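Local coordinates for YcaO (Methanopyrus kandleri, PDB 6CIB), which binds ADP and magnesium and probably uses ATP to activate peptide backbone amides, as expected of a YcaO enzyme linked to ribosomal peptide thioamidation, at residues Ala62-Thr66 and Leu250-Gln254; Gly215-Ala221 and Met233-Pro239; Val228-Val232 and Gly255-Arg260. The contacts are given in a common frame with arbitrary orientation. Residues are numbered along the deposited sequence.

Interaction 1. Residues Ala62-Thr66 and Leu250-Gln254. With ADP (adenosine-5'-diphosphate), chain G.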
loop_
_atom_site.group_PDB
_atom_site.type_symbol
_atom_site.label_atom_id
_atom_site.label_comp_id
_atom_site.label_asym_id
_atom_site.label_seq_id
_atom_site.Cartn_x
_atom_site.Cartn_y
_atom_site.Cartn_z
ATOM N N ALA A 62 1.072 12.520 -0.329
ATOM C CA ALA A 62 0.089 12.647 -1.388
ATOM C C ALA A 62 -1.135 11.782 -1.136
ATOM O O ALA A 62 -1.060 10.740 -0.469
ATOM C CB ALA A 62 0.710 12.333 -2.744
ATOM N N GLY A 63 -2.263 12.256 -1.655
ATOM C CA GLY A 63 -3.500 11.495 -1.724
ATOM C C GLY A 63 -4.068 11.614 -3.117
ATOM O O GLY A 63 -3.630 12.454 -3.914
ATOM N N LYS A 64 -5.042 10.764 -3.413
ATOM C CA LYS A 64 -5.669 10.722 -4.721
ATOM C C LYS A 64 -6.972 9.971 -4.615
ATOM O O LYS A 64 -7.245 9.343 -3.585
ATOM C CB LYS A 64 -4.737 10.089 -5.782
ATOM C CG LYS A 64 -4.604 8.565 -5.779
ATOM C CD LYS A 64 -3.837 8.047 -4.580
ATOM C CE LYS A 64 -3.379 6.611 -4.780
ATOM N NZ LYS A 64 -3.101 5.992 -3.452
ATOM N N GLY A 65 -7.767 10.030 -5.683
ATOM C CA GLY A 65 -9.075 9.372 -5.727
ATOM C C GLY A 65 -9.767 9.646 -7.048
ATOM O O GLY A 65 -9.261 10.410 -7.878
ATOM N N THR A 66 -10.932 9.035 -7.252
ATOM C CA THR A 66 -11.724 9.328 -8.444
ATOM C C THR A 66 -12.452 10.667 -8.324
ATOM O O THR A 66 -12.852 11.245 -9.342
ATOM C CB THR A 66 -12.743 8.222 -8.755
ATOM O OG1 THR A 66 -13.615 8.059 -7.631
ATOM C CG2 THR A 66 -12.030 6.900 -9.040
ATOM N N LEU A 250 -4.740 5.006 -10.352
ATOM C CA LEU A 250 -4.680 6.136 -9.416
ATOM C C LEU A 250 -3.261 6.397 -8.884
ATOM O O LEU A 250 -2.873 7.547 -8.700
ATOM C CB LEU A 250 -5.666 5.942 -8.253
ATOM C CG LEU A 250 -7.169 5.985 -8.570
ATOM C CD1 LEU A 250 -7.970 5.667 -7.322
ATOM C CD2 LEU A 250 -7.629 7.317 -9.139
ATOM N N GLU A 251 -2.504 5.324 -8.653
ATOM C CA GLU A 251 -1.111 5.434 -8.235
ATOM C C GLU A 251 -0.227 6.039 -9.323
ATOM O O GLU A 251 0.640 6.847 -9.021
ATOM C CB GLU A 251 -0.564 4.096 -7.735
ATOM C CG GLU A 251 -0.404 4.044 -6.217
ATOM C CD GLU A 251 0.173 2.732 -5.710
ATOM O OE1 GLU A 251 1.067 2.154 -6.372
ATOM O OE2 GLU A 251 -0.276 2.267 -4.636
ATOM N N VAL A 252 -0.481 5.670 -10.582
ATOM C CA VAL A 252 0.179 6.304 -11.736
ATOM C C VAL A 252 -0.081 7.819 -11.750
ATOM O O VAL A 252 0.863 8.604 -11.823
ATOM C CB VAL A 252 -0.240 5.636 -13.062
ATOM C CG1 VAL A 252 0.181 6.472 -14.263
ATOM C CG2 VAL A 252 0.359 4.241 -13.159
ATOM N N ALA A 253 -1.348 8.222 -11.644
ATOM C CA ALA A 253 -1.690 9.654 -11.611
ATOM C C ALA A 253 -0.962 10.375 -10.473
ATOM O O ALA A 253 -0.403 11.442 -10.685
ATOM C CB ALA A 253 -3.197 9.848 -11.499
ATOM N N GLN A 254 -0.969 9.774 -9.281
ATOM C CA GLN A 254 -0.222 10.274 -8.133
ATOM C C GLN A 254 1.276 10.420 -8.441
ATOM O O GLN A 254 1.880 11.462 -8.135
ATOM C CB GLN A 254 -0.428 9.356 -6.933
ATOM C CG GLN A 254 0.225 9.836 -5.642
ATOM C CD GLN A 254 -0.226 9.021 -4.447
ATOM O OE1 GLN A 254 -0.982 9.503 -3.602
ATOM N NE2 GLN A 254 0.197 7.774 -4.392
HETATM P PB ADP G . -3.002 3.769 -0.184
HETATM O O1B ADP G . -3.395 3.143 1.138
HETATM O O2B ADP G . -2.710 2.773 -1.288
HETATM O O3B ADP G . -1.991 4.887 -0.088
HETATM P PA ADP G . -5.050 5.810 -0.445
HETATM O O1A ADP G . -6.466 5.628 -0.920
HETATM O O2A ADP G . -4.240 6.882 -1.124
HETATM O O3A ADP G . -4.395 4.381 -0.715
HETATM O "O5'" ADP G . -5.086 6.044 1.144
HETATM C "C5'" ADP G . -4.095 6.723 1.935
HETATM C "C4'" ADP G . -4.424 6.536 3.428
HETATM O "O4'" ADP G . -5.728 7.066 3.713
HETATM C "C3'" ADP G . -4.496 5.068 3.861
HETATM O "O3'" ADP G . -4.128 4.949 5.249
HETATM C "C2'" ADP G . -5.965 4.723 3.703
HETATM O "O2'" ADP G . -6.356 3.610 4.502
HETATM C "C1'" ADP G . -6.637 6.027 4.120
HETATM N N9 ADP G . -7.942 6.255 3.460
HETATM C C8 ADP G . -8.131 6.415 2.137
HETATM N N7 ADP G . -9.441 6.602 1.857
HETATM C C5 ADP G . -10.110 6.588 3.014
HETATM C C6 ADP G . -11.528 6.739 3.416
HETATM N N6 ADP G . -12.485 6.955 2.482
HETATM N N1 ADP G . -11.817 6.648 4.738
HETATM C C2 ADP G . -10.864 6.433 5.677
HETATM N N3 ADP G . -9.553 6.293 5.377
HETATM C C4 ADP G . -9.122 6.361 4.081
#
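One lysine both packs against a helix and holds a nucleotide here: the aliphatic part of Lys64 lies on helix 241-260, while its ammonium nitrogen NZ gives a 2.7 Å hydrogen bond to O2A, an α-phosphate oxygen of ADP. The contact is a strand-on-helix packing in the YcaO fold; the N-to-C directions of strand residues 62-64 and helix residues 250-254 are 137° apart, and their axes approach to 8.6 Å. Lysine suits the place because it combines a long apolar shaft with a charge that can meet phosphate. Its chi1 (p) and chi2 (m) bend the chain over the helix, so that Lys64 CG lies 3.8 Å from Leu250 CB and Lys64 CE 4.2 Å from Glu251 CG; chi3 and chi4, both trans, then carry NZ out to the ligand. Gln254, extended with chi1 and chi2 trans, fills the space beside Ala62 and Lys64, and the small Ala62 leaves room for it. Gly63 and Gly65 flank the lysine; a β-carbon on either would point away from the helix. Ser74 lies close to Gly63 and Gln70 close to Gly65. Lys64 N is hydrogen-bonded to Ser74 OG, which also binds ADP. Beyond the lysine, Leu250 closes the contact with a branched apolar tip: its CD2 sits 3.7 Å from Gly65 O and 4.4 Å from CG2 of Thr66.

Interaction 2. Residues Gly215-Ala221 and Met233-Pro239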
loop_
_atom_site.group_PDB
_atom_site.type_symbol
_atom_site.label_atom_id
_atom_site.label_comp_id
_atom_site.label_asym_id
_atom_site.label_seq_id
_atom_site.Cartn_x
_atom_site.Cartn_y
_atom_site.Cartn_z
ATOM N N GLY A 215 -7.938 -15.510 -3.965
ATOM C CA GLY A 215 -9.026 -14.555 -3.822
ATOM C C GLY A 215 -8.596 -13.098 -3.917
ATOM O O GLY A 215 -9.454 -12.219 -3.984
ATOM N N VAL A 216 -7.284 -12.839 -3.907
ATOM C CA VAL A 216 -6.746 -11.472 -3.993
ATOM C C VAL A 216 -6.007 -11.298 -5.321
ATOM O O VAL A 216 -5.112 -12.082 -5.648
ATOM C CB VAL A 216 -5.801 -11.115 -2.812
ATOM C CG1 VAL A 216 -5.307 -9.669 -2.923
ATOM C CG2 VAL A 216 -6.495 -11.317 -1.479
ATOM N N TYR A 217 -6.399 -10.274 -6.074
ATOM C CA TYR A 217 -5.765 -9.943 -7.356
ATOM C C TYR A 217 -4.835 -8.758 -7.196
ATOM O O TYR A 217 -5.158 -7.819 -6.475
ATOM C CB TYR A 217 -6.832 -9.655 -8.422
ATOM C CG TYR A 217 -7.707 -10.856 -8.690
ATOM C CD1 TYR A 217 -7.269 -11.889 -9.534
ATOM C CD2 TYR A 217 -8.963 -10.980 -8.083
ATOM C CE1 TYR A 217 -8.058 -13.005 -9.774
ATOM C CE2 TYR A 217 -9.763 -12.095 -8.317
ATOM C CZ TYR A 217 -9.307 -13.100 -9.160
ATOM O OH TYR A 217 -10.088 -14.204 -9.399
ATOM N N VAL A 218 -3.677 -8.819 -7.852
ATOM C CA VAL A 218 -2.731 -7.702 -7.848
ATOM C C VAL A 218 -2.499 -7.229 -9.287
ATOM O O VAL A 218 -2.186 -8.038 -10.172
ATOM C CB VAL A 218 -1.394 -8.050 -7.140
ATOM C CG1 VAL A 218 -0.473 -6.835 -7.081
ATOM C CG2 VAL A 218 -1.640 -8.576 -5.723
ATOM N N VAL A 219 -2.685 -5.923 -9.504
ATOM C CA VAL A 219 -2.546 -5.294 -10.822
ATOM C C VAL A 219 -1.415 -4.267 -10.784
ATOM O O VAL A 219 -1.286 -3.509 -9.826
ATOM C CB VAL A 219 -3.882 -4.647 -11.299
ATOM C CG1 VAL A 219 -3.719 -3.832 -12.581
ATOM C CG2 VAL A 219 -4.947 -5.710 -11.517
ATOM N N GLY A 220 -0.595 -4.270 -11.830
ATOM C CA GLY A 220 0.421 -3.251 -12.042
ATOM C C GLY A 220 0.104 -2.431 -13.273
ATOM O O GLY A 220 -0.431 -2.951 -14.255
ATOM N N ALA A 221 0.412 -1.138 -13.198
ATOM C CA ALA A 221 0.332 -0.231 -14.337
ATOM C C ALA A 221 1.698 0.398 -14.554
ATOM O O ALA A 221 2.326 0.864 -13.602
ATOM C CB ALA A 221 -0.720 0.845 -14.114
HETATM N N MSE A 233 5.330 3.671 -12.097
HETATM C CA MSE A 233 4.569 2.437 -11.925
HETATM C C MSE A 233 3.544 2.650 -10.853
HETATM O O MSE A 233 3.777 3.390 -9.903
HETATM C CB MSE A 233 5.490 1.292 -11.511
HETATM C CG MSE A 233 6.566 0.968 -12.541
HETATM SE SE MSE A 233 7.563 -0.607 -11.889
HETATM C CE MSE A 233 8.615 0.336 -10.530
ATOM N N GLY A 234 2.390 2.011 -11.013
ATOM C CA GLY A 234 1.340 1.996 -9.992
ATOM C C GLY A 234 0.872 0.574 -9.741
ATOM O O GLY A 234 0.911 -0.260 -10.651
ATOM N N PHE A 235 0.445 0.295 -8.507
ATOM C CA PHE A 235 -0.044 -1.034 -8.130
ATOM C C PHE A 235 -1.317 -0.970 -7.302
ATOM O O PHE A 235 -1.549 -0.006 -6.571
ATOM C CB PHE A 235 1.026 -1.826 -7.359
ATOM C CG PHE A 235 2.310 -1.988 -8.110
ATOM C CD1 PHE A 235 2.491 -3.061 -8.980
ATOM C CD2 PHE A 235 3.340 -1.049 -7.968
ATOM C CE1 PHE A 235 3.675 -3.196 -9.703
ATOM C CE2 PHE A 235 4.521 -1.180 -8.692
ATOM C CZ PHE A 235 4.689 -2.255 -9.554
ATOM N N GLY A 236 -2.132 -2.011 -7.428
ATOM C CA GLY A 236 -3.321 -2.182 -6.602
ATOM C C GLY A 236 -3.569 -3.643 -6.289
ATOM O O GLY A 236 -3.255 -4.522 -7.098
ATOM N N ALA A 237 -4.114 -3.897 -5.105
ATOM C CA ALA A 237 -4.532 -5.238 -4.714
ATOM C C ALA A 237 -5.923 -5.182 -4.109
ATOM O O ALA A 237 -6.214 -4.303 -3.280
ATOM C CB ALA A 237 -3.543 -5.865 -3.741
ATOM N N SER A 238 -6.772 -6.117 -4.542
ATOM C CA SER A 238 -8.141 -6.259 -4.043
ATOM C C SER A 238 -8.716 -7.635 -4.387
ATOM O O SER A 238 -8.321 -8.220 -5.402
ATOM C CB SER A 238 -9.033 -5.194 -4.660
ATOM O OG SER A 238 -10.353 -5.294 -4.161
ATOM N N PRO A 239 -9.645 -8.151 -3.551
ATOM C CA PRO A 239 -10.503 -9.274 -3.969
ATOM C C PRO A 239 -11.363 -8.934 -5.193
ATOM O O PRO A 239 -11.776 -9.830 -5.923
ATOM C CB PRO A 239 -11.392 -9.522 -2.740
ATOM C CG PRO A 239 -11.308 -8.265 -1.937
ATOM C CD PRO A 239 -9.893 -7.798 -2.140
HETATM O O HOH W 1 -11.828 -12.568 -5.028
#
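Strands 217-224 and 233-238 form an antiparallel β-hairpin within a three-stranded sheet, and its side chains fit a helix on each face. Val216, Val218 and Val219 all have chi1 trans, and β-branching suits their extended backbone. Val218 CG2 meets Ala237 CB at 3.9 Å in a non-hydrogen-bonded pair facing helix 154-177. On that face Phe235, with chi1 m and chi2 -88°, brings its ring against Gly220, with CD1 3.7 Å from Gly220 CA. A β-carbon on Gly220 would come within 3.2 Å of Phe235 CE1, so glycine makes room for the ring, which also stacks with Trp171. The face with Tyr217, Val219 and Ala221 looks to helix 241-260; there Gly234 and Gly236 put no side chain, leaving space beside Val219 and Ala221 against the helix. Tyr217 (chi1 m) sets its ring edge beside Pro239, with CD2 3.7 Å from Pro239 O, while its OH reaches Asp305 O. Ser238, chi1 trans, is hydrogen-bonded to Asp240 N through OG, an ST turn just ahead of the helix. At the open end a water bridges Gly215 O and Pro239 O. Six backbone hydrogen bonds, the shortest 2.7 Å from Ala221 N to Gly234 O, pair the strands' inward-facing amides and carbonyls, which lets largely apolar faces pack against helices without leaving those groups unsatisfied.

Interaction 3. Residues Val228-Val232 and Gly255-Arg260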
loop_
_atom_site.group_PDB
_atom_site.type_symbol
_atom_site.label_atom_id
_atom_site.label_comp_id
_atom_site.label_asym_id
_atom_site.label_seq_id
_atom_site.Cartn_x
_atom_site.Cartn_y
_atom_site.Cartn_z
ATOM N N VAL A 228 11.650 10.823 -18.938
ATOM C CA VAL A 228 11.981 9.624 -18.160
ATOM C C VAL A 228 11.373 9.599 -16.737
ATOM O O VAL A 228 10.968 8.546 -16.251
ATOM C CB VAL A 228 13.520 9.360 -18.166
ATOM C CG1 VAL A 228 14.282 10.340 -17.272
ATOM C CG2 VAL A 228 13.834 7.924 -17.787
ATOM N N GLU A 229 11.303 10.762 -16.092
ATOM C CA GLU A 229 10.728 10.907 -14.751
ATOM C C GLU A 229 9.218 10.641 -14.727
ATOM O O GLU A 229 8.651 10.376 -13.665
ATOM C CB GLU A 229 11.048 12.285 -14.140
ATOM C CG GLU A 229 11.049 13.462 -15.109
ATOM C CD GLU A 229 12.317 13.546 -15.958
ATOM O OE1 GLU A 229 12.190 13.487 -17.201
ATOM O OE2 GLU A 229 13.437 13.654 -15.396
ATOM N N GLU A 230 8.601 10.687 -15.910
ATOM C CA GLU A 230 7.180 10.396 -16.103
ATOM C C GLU A 230 6.901 8.932 -16.456
ATOM O O GLU A 230 5.761 8.558 -16.769
ATOM C CB GLU A 230 6.585 11.361 -17.128
ATOM C CG GLU A 230 6.630 12.793 -16.615
ATOM C CD GLU A 230 5.625 13.712 -17.261
ATOM O OE1 GLU A 230 5.631 14.901 -16.894
ATOM O OE2 GLU A 230 4.841 13.261 -18.121
HETATM N N MSE A 231 7.950 8.113 -16.389
HETATM C CA MSE A 231 7.825 6.666 -16.534
HETATM C C MSE A 231 7.768 6.128 -15.138
HETATM O O MSE A 231 8.796 5.930 -14.480
HETATM C CB MSE A 231 8.957 6.063 -17.363
HETATM C CG MSE A 231 8.681 6.377 -18.825
HETATM SE SE MSE A 231 10.150 5.674 -19.933
HETATM C CE MSE A 231 9.753 3.757 -19.774
ATOM N N VAL A 232 6.539 5.923 -14.676
ATOM C CA VAL A 232 6.258 5.553 -13.302
ATOM C C VAL A 232 5.500 4.227 -13.290
ATOM O O VAL A 232 5.078 3.721 -14.344
ATOM C CB VAL A 232 5.458 6.655 -12.543
ATOM C CG1 VAL A 232 6.277 7.940 -12.382
ATOM C CG2 VAL A 232 4.109 6.943 -13.209
ATOM N N GLY A 255 1.848 9.378 -9.051
ATOM C CA GLY A 255 3.253 9.370 -9.469
ATOM C C GLY A 255 3.586 10.518 -10.410
ATOM O O GLY A 255 4.599 11.194 -10.228
ATOM N N LEU A 256 2.716 10.750 -11.395
ATOM C CA LEU A 256 2.906 11.834 -12.361
ATOM C C LEU A 256 2.809 13.212 -11.748
ATOM O O LEU A 256 3.587 14.105 -12.111
ATOM C CB LEU A 256 1.946 11.699 -13.549
ATOM C CG LEU A 256 2.148 10.454 -14.421
ATOM C CD1 LEU A 256 0.981 10.249 -15.374
ATOM C CD2 LEU A 256 3.470 10.529 -15.168
ATOM N N SER A 257 1.872 13.385 -10.811
ATOM C CA SER A 257 1.763 14.623 -10.044
ATOM C C SER A 257 3.063 14.924 -9.297
ATOM O O SER A 257 3.566 16.052 -9.360
ATOM C CB SER A 257 0.580 14.564 -9.072
ATOM O OG SER A 257 0.619 15.650 -8.162
HETATM N N MSE A 258 3.603 13.908 -8.619
HETATM C CA MSE A 258 4.855 14.024 -7.851
HETATM C C MSE A 258 6.046 14.362 -8.709
HETATM O O MSE A 258 6.858 15.227 -8.338
HETATM C CB MSE A 258 5.205 12.705 -7.159
HETATM C CG MSE A 258 4.083 12.155 -6.304
HETATM SE SE MSE A 258 3.955 13.233 -4.677
HETATM C CE MSE A 258 4.312 11.578 -3.660
ATOM N N ALA A 259 6.169 13.676 -9.849
ATOM C CA ALA A 259 7.301 13.878 -10.757
ATOM C C ALA A 259 7.274 15.288 -11.358
ATOM O O ALA A 259 8.311 15.939 -11.455
ATOM C CB ALA A 259 7.316 12.811 -11.845
ATOM N N ARG A 260 6.081 15.762 -11.717
ATOM C CA ARG A 260 5.896 17.107 -12.273
ATOM C C ARG A 260 6.166 18.223 -11.265
ATOM O O ARG A 260 6.413 19.359 -11.659
ATOM C CB ARG A 260 4.497 17.258 -12.862
ATOM C CG ARG A 260 4.346 16.616 -14.226
ATOM C CD ARG A 260 2.883 16.408 -14.558
ATOM N NE ARG A 260 2.743 15.513 -15.702
ATOM C CZ ARG A 260 1.626 15.338 -16.408
ATOM N NH1 ARG A 260 0.522 16.004 -16.109
ATOM N NH2 ARG A 260 1.621 14.493 -17.428
#
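This is a loop-on-helix contact, where the loop of the β-hairpin 217-224/233-238 rests on the C-terminal part of the following helix 241-260. The loop makes a type I turn, with Met231 N bonded to Val228 O at 3.1 Å, and Thr223 OG1 is hydrogen-bonded to Glu230 O and Val232 N. Against it the helix presents Gly255, Leu256, Ala259 and Arg260, brought to one side by the i, i+4 repeat. Small residues allow the close approach: Ala259 CB is 3.3 Å from Glu229 O, and a β-carbon on Gly255 would come within 3.3 Å of Val232 CG2. Leu256 fills the middle, its CD2 4.1 Å from Val232 CG2 and 3.4 Å from Glu230 O. One turn further along the helix, the exposed Arg260 reaches the buried Glu230. The extended arginine meets the carboxylate edge-on in a salt bridge, Arg260 NE giving a hydrogen bond to Glu230 OE1 at 3.2 Å.

Helix 241-260 ties the three contacts together. Interactions 1 and 3 use successive parts of it, with centres about 12 Å apart, and Met258 CE from the helix in interaction 3 reaches Ala62 CB of interaction 1 at 3.8 Å. Interactions 1 and 2, whose centres are about 14 Å apart, touch: Glu251 OE1 probably accepts a hydrogen bond from Phe235 N at 2.9 Å, and Val252 CG2 packs on Ala221 CB at 3.7 Å. Interactions 2 and 3, centres about 20 Å apart, are joined through the chain at Val232-Met233. The contacts lie at increasing distance from the nucleotide: Lys64 hydrogen-bonds ADP directly, while from CA to the nearest ADP atom Gly236 is about 7 Å away and Gly255 about 11 Å.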